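Local structure of designed helical repeat protein (Synthetic construct, 5CWG) at residues I150-S153 and E154-K157; E162-K165 and R166-A170. The protein has no assigned biological function but was designed by computation to fold as a chain of stacked helical repeats. All coordinates share one frame; numbering follows the deposited sequence.

Both contacts are local; contact 1 spans the start of helix 153-173, the next-to-last of the eight helices in this all-helical chain, and contact 2 lies wholly on it. Contact 1 comes first: 150-153 is in the loop after helix 127-148, ending on the first helical residue, and 154-157 continues the opening turn. Contact 2, 162-165 with 166-170, follows further along the same helix, toward its C-terminal end. Their centres are about 19 Å apart and their nearest atoms about 5 Å, so they do not touch. One fixes where the helix starts, while the other ties successive turns together by charge. Around both, apolar side chains pack on helices 103-123, 127-148 and 177-195, joining this helix to its neighbours in the stack.

Contact 1: I150-S153 and E154-K157; sequences ITSS and ETLK
Ser-152 caps the start of helix 153-173: its OG accepts from Thr-155 N at 3.0 Å, with an N-H...O angle of 164°. The hydroxyl is in position because it stands anti to Ser-152's own N (chi1 170°), which turns it onto the first helical turn. A water bonds both Ser-152 OG and Thr-155 OG1, bridging the two hydroxyls. The backbone then takes over. Lys-157 N donates to Ser-153 O at 2.9 Å, while the bond from Leu-156 N to Ser-152 O, one residue earlier, is weak at 3.4 Å.

Lys-157 draws its methylenes over that same Ser-153 carbonyl, Lys-157 CG lying 3.1 Å from Ser-153 O, and a bend at chi3 (59°) turns the chain's end so that Lys-157 NZ meets the syn lone pair of Glu-154 OE2 at 2.7 Å. Glu-154 is modelled in two conformers, so this salt bridge describes one of them; NZ also pairs with Glu-104 of helix 103-123. A methionine in place of Lys-157 would probably leave the carboxylates of Glu-154 and Glu-104 without the cation they share.

On the apolar side, Ile-150 CG2 touches Thr-155 CG2 at 3.8 Å, the two side chains crossing at about a right angle. Ile-150 carries on to Phe-188 and Ala-192 of helix 177-195, and Leu-156 is buried against Val-105 and Val-141. A serine N-cap thus satisfies an amide that has no preceding turn to bond to, and the lysine probably ties this helix start to helix 103-123 by charge.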
ATOM      1  N   ILE A 150     -15.613  -8.716  14.261  1.00 14.33           N
ATOM      2  CA  ILE A 150     -15.097  -7.477  14.842  1.00 15.44           C
ATOM      3  C   ILE A 150     -15.448  -6.338  13.914  1.00 16.07           C
ATOM      4  O   ILE A 150     -14.945  -6.246  12.794  1.00 18.02           O
ATOM      5  CB  ILE A 150     -13.560  -7.552  15.039  1.00 15.76           C
ATOM      6  CG1 ILE A 150     -13.217  -8.658  16.045  1.00 17.11           C
ATOM      7  CG2 ILE A 150     -12.994  -6.197  15.458  1.00 17.13           C
ATOM      8  CD1 ILE A 150     -11.714  -9.021  16.133  1.00 18.37           C
ATOM      9  N   THR A 151     -16.308  -5.465  14.410  1.00 15.30           N
ATOM     10  CA  THR A 151     -16.813  -4.334  13.650  1.00 16.25           C
ATOM     11  C   THR A 151     -16.146  -3.020  14.082  1.00 14.88           C
ATOM     12  O   THR A 151     -16.322  -1.986  13.441  1.00 17.11           O
ATOM     13  CB  THR A 151     -18.328  -4.212  13.817  1.00 20.25           C
ATOM     14  OG1 THR A 151     -18.645  -4.277  15.214  1.00 21.86           O
ATOM     15  CG2 THR A 151     -19.047  -5.355  13.079  1.00 23.47           C
ATOM     16  N   SER A 152     -15.365  -3.064  15.152  1.00 14.18           N
ATOM     17  CA  SER A 152     -14.750  -1.873  15.709  1.00 12.82           C
ATOM     18  C   SER A 152     -13.635  -1.331  14.821  1.00 12.56           C
ATOM     19  O   SER A 152     -12.682  -2.027  14.496  1.00 13.99           O
ATOM     20  CB  SER A 152     -14.144  -2.209  17.064  1.00 12.17           C
ATOM     21  OG  SER A 152     -13.337  -1.145  17.535  1.00 12.72           O
ATOM     22  N   SER A 153     -13.738  -0.054  14.477  0.71 13.74           N
ATOM     23  CA  SER A 153     -12.651   0.598  13.752  0.71 14.98           C
ATOM     24  C   SER A 153     -11.426   0.777  14.641  0.71 12.75           C
ATOM     25  O   SER A 153     -10.309   0.686  14.156  0.71 13.55           O
ATOM     26  CB  SER A 153     -13.115   1.929  13.160  0.71 16.95           C
ATOM     27  OG  SER A 153     -13.873   2.675  14.099  0.71 19.34           O
ATOM     28  N   GLU A 154     -11.618   0.985  15.938  0.71 12.24           N
ATOM     29  CA  GLU A 154     -10.487   1.107  16.856  0.71 12.81           C
ATOM     30  C   GLU A 154      -9.696  -0.181  16.934  0.71 12.13           C
ATOM     31  O   GLU A 154      -8.462  -0.172  16.916  0.71 12.42           O
ATOM     32  CB  GLU A 154     -10.954   1.524  18.248  0.71 14.38           C
ATOM     33  CG  GLU A 154     -11.378   3.006  18.328  0.71 18.93           C
ATOM     34  CD  GLU A 154     -10.241   3.932  17.921  0.71 22.65           C
ATOM     35  OE1 GLU A 154      -9.288   4.072  18.711  0.71 27.07           O
ATOM     36  OE2 GLU A 154     -10.274   4.483  16.809  0.71 22.39           O
ATOM     37  N   THR A 155     -10.377  -1.319  16.996  1.00 12.31           N
ATOM     38  CA  THR A 155      -9.692  -2.594  17.067  1.00 12.19           C
ATOM     39  C   THR A 155      -8.812  -2.821  15.834  1.00 11.91           C
ATOM     40  O   THR A 155      -7.655  -3.252  15.925  1.00 12.55           O
ATOM     41  CB  THR A 155     -10.661  -3.743  17.279  1.00 13.55           C
ATOM     42  OG1 THR A 155     -11.354  -3.515  18.500  1.00 14.81           O
ATOM     43  CG2 THR A 155      -9.943  -5.076  17.372  1.00 14.41           C
ATOM     44  N   LEU A 156      -9.356  -2.528  14.658  0.76 11.82           N
ATOM     45  CA  LEU A 156      -8.618  -2.720  13.423  0.76 12.65           C
ATOM     46  C   LEU A 156      -7.475  -1.717  13.288  0.76 11.78           C
ATOM     47  O   LEU A 156      -6.391  -2.064  12.825  0.76 12.66           O
ATOM     48  CB  LEU A 156      -9.547  -2.603  12.224  0.76 17.21           C
ATOM     49  CG  LEU A 156      -9.840  -3.874  11.416  0.76 26.11           C
ATOM     50  CD1 LEU A 156     -10.523  -3.512  10.129  0.76 27.60           C
ATOM     51  CD2 LEU A 156      -8.577  -4.667  11.074  0.76 25.86           C
ATOM     52  N   LYS A 157      -7.693  -0.474  13.689  1.00 12.34           N
ATOM     53  CA  LYS A 157      -6.620   0.507  13.684  1.00 12.37           C
ATOM     54  C   LYS A 157      -5.498   0.048  14.605  1.00 12.73           C
ATOM     55  O   LYS A 157      -4.322   0.098  14.228  1.00 12.72           O
ATOM     56  CB  LYS A 157      -7.106   1.889  14.144  1.00 12.15           C
ATOM     57  CG  LYS A 157      -8.057   2.617  13.194  1.00 13.36           C
ATOM     58  CD  LYS A 157      -8.810   3.751  13.878  1.00 14.94           C
ATOM     59  CE  LYS A 157      -7.884   4.805  14.475  1.00 16.41           C
ATOM     60  NZ  LYS A 157      -8.665   5.895  15.179  1.00 18.23           N
TER
HETATM   61  O   HOH W   1     -12.456  -1.508  20.404  1.00 40.61           O
HETATM   62  O   HOH W   2     -12.420   4.388  15.500  1.00 30.75           O

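Contact 2: E162-K165 and R166-A170; sequences EIRK and RVEEA
Arg-166 is gripped along the edge of its guanidinium by two glutamates on different turns, Glu-162 and Glu-169. Arg-166 NH1 donates to Glu-162 OE2 at 2.8 Å, almost within the guanidinium plane but 31° out of the carboxylate's, on the syn side. Glu-169 OE1 takes Arg-166 NE at 2.8 Å from above its carboxylate plane, and Arg-166 NH2 adds a weak bond to Glu-169 OE2. Bends at chi2 and chi3 (-82° and 75°) place the guanidinium between its two partners, where bonds to both carboxylates would restrain its rotation.

Lys-165 is modelled in two conformers; in one it runs alongside Arg-166 in the same direction, Lys-165 CD 3.7 Å from Arg-166 NH1. Lys-165 NZ then lies 4.4 Å from Arg-166 NH1, and one water accepts from both and donates to Glu-162 OE1, which probably eases the like charges.

The Arg-164 and Glu-168 pair is looser. Glu-168 OE2 sits over a guanidinium face, 3.9 Å from Arg-164 NH2, a long charge contact with no N-H aimed at it; Arg-164 pairs more firmly with Glu-161 and with Glu-115 of helix 103-123. Regular helical bonds run through, such as Val-167 N to Ile-163 O at 2.9 Å, and Ile-163 and Val-167 face helix 177-195. The i to i+4 and i to i+3 salt bridges of Arg-166 thus join adjacent turns of the helix, and two carboxylates there probably favour the arginine's positive charge.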
ATOM      1  N   GLU A 162      -0.061  -2.011  15.543  1.00 14.75           N
ATOM      2  CA  GLU A 162       0.854  -2.970  16.130  1.00 15.50           C
ATOM      3  C   GLU A 162       1.801  -3.520  15.056  1.00 14.81           C
ATOM      4  O   GLU A 162       2.989  -3.705  15.301  1.00 16.09           O
ATOM      5  CB  GLU A 162       0.086  -4.063  16.879  1.00 18.05           C
ATOM      6  CG  GLU A 162       0.914  -5.237  17.309  1.00 20.38           C
ATOM      7  CD  GLU A 162       1.926  -4.926  18.400  1.00 21.39           C
ATOM      8  OE1 GLU A 162       1.863  -3.846  19.048  1.00 22.82           O
ATOM      9  OE2 GLU A 162       2.791  -5.806  18.615  1.00 21.74           O
ATOM     10  N   ILE A 163       1.284  -3.778  13.857  1.00 13.53           N
ATOM     11  CA  ILE A 163       2.153  -4.183  12.755  1.00 13.72           C
ATOM     12  C   ILE A 163       3.206  -3.092  12.496  1.00 13.30           C
ATOM     13  O   ILE A 163       4.392  -3.390  12.355  1.00 14.47           O
ATOM     14  CB  ILE A 163       1.355  -4.501  11.482  1.00 13.45           C
ATOM     15  CG1 ILE A 163       0.380  -5.635  11.748  1.00 14.87           C
ATOM     16  CG2 ILE A 163       2.312  -4.862  10.359  1.00 13.77           C
ATOM     17  CD1 ILE A 163      -0.646  -5.808  10.611  1.00 15.19           C
ATOM     18  N   ARG A 164       2.765  -1.842  12.405  1.00 13.95           N
ATOM     19  CA  ARG A 164       3.680  -0.739  12.186  1.00 15.31           C
ATOM     20  C   ARG A 164       4.742  -0.664  13.288  1.00 16.98           C
ATOM     21  O   ARG A 164       5.913  -0.437  13.005  1.00 19.32           O
ATOM     22  CB  ARG A 164       2.910   0.576  12.106  1.00 14.93           C
ATOM     23  CG  ARG A 164       2.089   0.733  10.858  1.00 15.38           C
ATOM     24  CD  ARG A 164       1.389   2.068  10.807  1.00 16.37           C
ATOM     25  NE  ARG A 164       2.370   3.151  10.625  1.00 16.88           N
ATOM     26  CZ  ARG A 164       2.431   4.285  11.307  1.00 23.27           C
ATOM     27  NH1 ARG A 164       1.537   4.543  12.248  1.00 28.37           N
ATOM     28  NH2 ARG A 164       3.391   5.165  11.021  1.00 26.19           N
ATOM     29  N   LYS A 165       4.332  -0.885  14.531  0.67 16.37           N
ATOM     30  CA  LYS A 165       5.239  -0.817  15.661  0.67 17.56           C
ATOM     31  C   LYS A 165       6.296  -1.922  15.599  0.67 17.52           C
ATOM     32  O   LYS A 165       7.473  -1.720  15.939  0.67 19.72           O
ATOM     33  CB  LYS A 165       4.450  -0.951  16.955  0.67 19.46           C
ATOM     34  CG  LYS A 165       5.270  -0.825  18.197  0.67 22.96           C
ATOM     35  CD  LYS A 165       4.419  -1.092  19.423  0.67 26.98           C
ATOM     36  CE  LYS A 165       5.257  -1.125  20.691  0.67 30.31           C
ATOM     37  NZ  LYS A 165       4.402  -1.216  21.914  0.67 34.02           N
ATOM     38  N   ARG A 166       5.899  -3.108  15.162  1.00 16.51           N
ATOM     39  CA  ARG A 166       6.847  -4.198  15.021  1.00 17.26           C
ATOM     40  C   ARG A 166       7.790  -4.005  13.841  1.00 17.45           C
ATOM     41  O   ARG A 166       8.983  -4.333  13.918  1.00 18.90           O
ATOM     42  CB  ARG A 166       6.099  -5.517  14.919  1.00 17.89           C
ATOM     43  CG  ARG A 166       5.278  -5.858  16.168  1.00 20.85           C
ATOM     44  CD  ARG A 166       6.087  -6.494  17.320  1.00 26.17           C
ATOM     45  NE  ARG A 166       6.946  -5.578  18.066  1.00 31.66           N
ATOM     46  CZ  ARG A 166       6.545  -4.774  19.051  1.00 34.37           C
ATOM     47  NH1 ARG A 166       5.275  -4.727  19.423  1.00 34.75           N
ATOM     48  NH2 ARG A 166       7.429  -4.002  19.671  1.00 36.94           N
ATOM     49  N   VAL A 167       7.298  -3.436  12.759  1.00 16.52           N
ATOM     50  CA  VAL A 167       8.133  -3.085  11.630  1.00 17.90           C
ATOM     51  C   VAL A 167       9.172  -2.032  12.035  1.00 19.41           C
ATOM     52  O   VAL A 167      10.356  -2.145  11.697  1.00 21.98           O
ATOM     53  CB  VAL A 167       7.268  -2.579  10.464  1.00 19.33           C
ATOM     54  CG1 VAL A 167       8.100  -1.822   9.429  1.00 21.97           C
ATOM     55  CG2 VAL A 167       6.519  -3.754   9.831  1.00 18.92           C
ATOM     56  N   GLU A 168       8.741  -1.015  12.770  1.00 21.09           N
ATOM     57  CA  GLU A 168       9.644   0.051  13.222  1.00 23.24           C
ATOM     58  C   GLU A 168      10.729  -0.517  14.125  1.00 23.64           C
ATOM     59  O   GLU A 168      11.895  -0.084  14.072  1.00 26.06           O
ATOM     60  CB  GLU A 168       8.848   1.116  13.988  1.00 24.05           C
ATOM     61  CG  GLU A 168       7.991   1.994  13.111  1.00 27.34           C
ATOM     62  CD  GLU A 168       6.710   2.517  13.773  1.00 31.11           C
ATOM     63  OE1 GLU A 168       6.644   2.656  15.021  1.00 31.20           O
ATOM     64  OE2 GLU A 168       5.761   2.802  13.011  1.00 31.78           O
ATOM     65  N   GLU A 169      10.345  -1.414  15.019  1.00 22.99           N
ATOM     66  CA  GLU A 169      11.293  -2.055  15.924  1.00 23.68           C
ATOM     67  C   GLU A 169      12.317  -2.842  15.110  1.00 22.09           C
ATOM     68  O   GLU A 169      13.516  -2.755  15.347  1.00 22.57           O
ATOM     69  CB  GLU A 169      10.524  -2.963  16.884  1.00 26.30           C
ATOM     70  CG  GLU A 169      11.374  -3.822  17.817  1.00 29.92           C
ATOM     71  CD  GLU A 169      10.482  -4.721  18.677  1.00 34.22           C
ATOM     72  OE1 GLU A 169       9.762  -5.564  18.102  1.00 33.97           O
ATOM     73  OE2 GLU A 169      10.463  -4.555  19.916  1.00 39.16           O
ATOM     74  N   ALA A 170      11.847  -3.610  14.128  1.00 20.98           N
ATOM     75  CA  ALA A 170      12.749  -4.376  13.271  1.00 22.09           C
ATOM     76  C   ALA A 170      13.727  -3.461  12.552  1.00 24.59           C
ATOM     77  O   ALA A 170      14.910  -3.791  12.447  1.00 25.06           O
ATOM     78  CB  ALA A 170      11.954  -5.212  12.289  1.00 20.65           C
TER
HETATM   79  O   HOH W   3       3.233  -3.664  21.410  1.00 37.09           O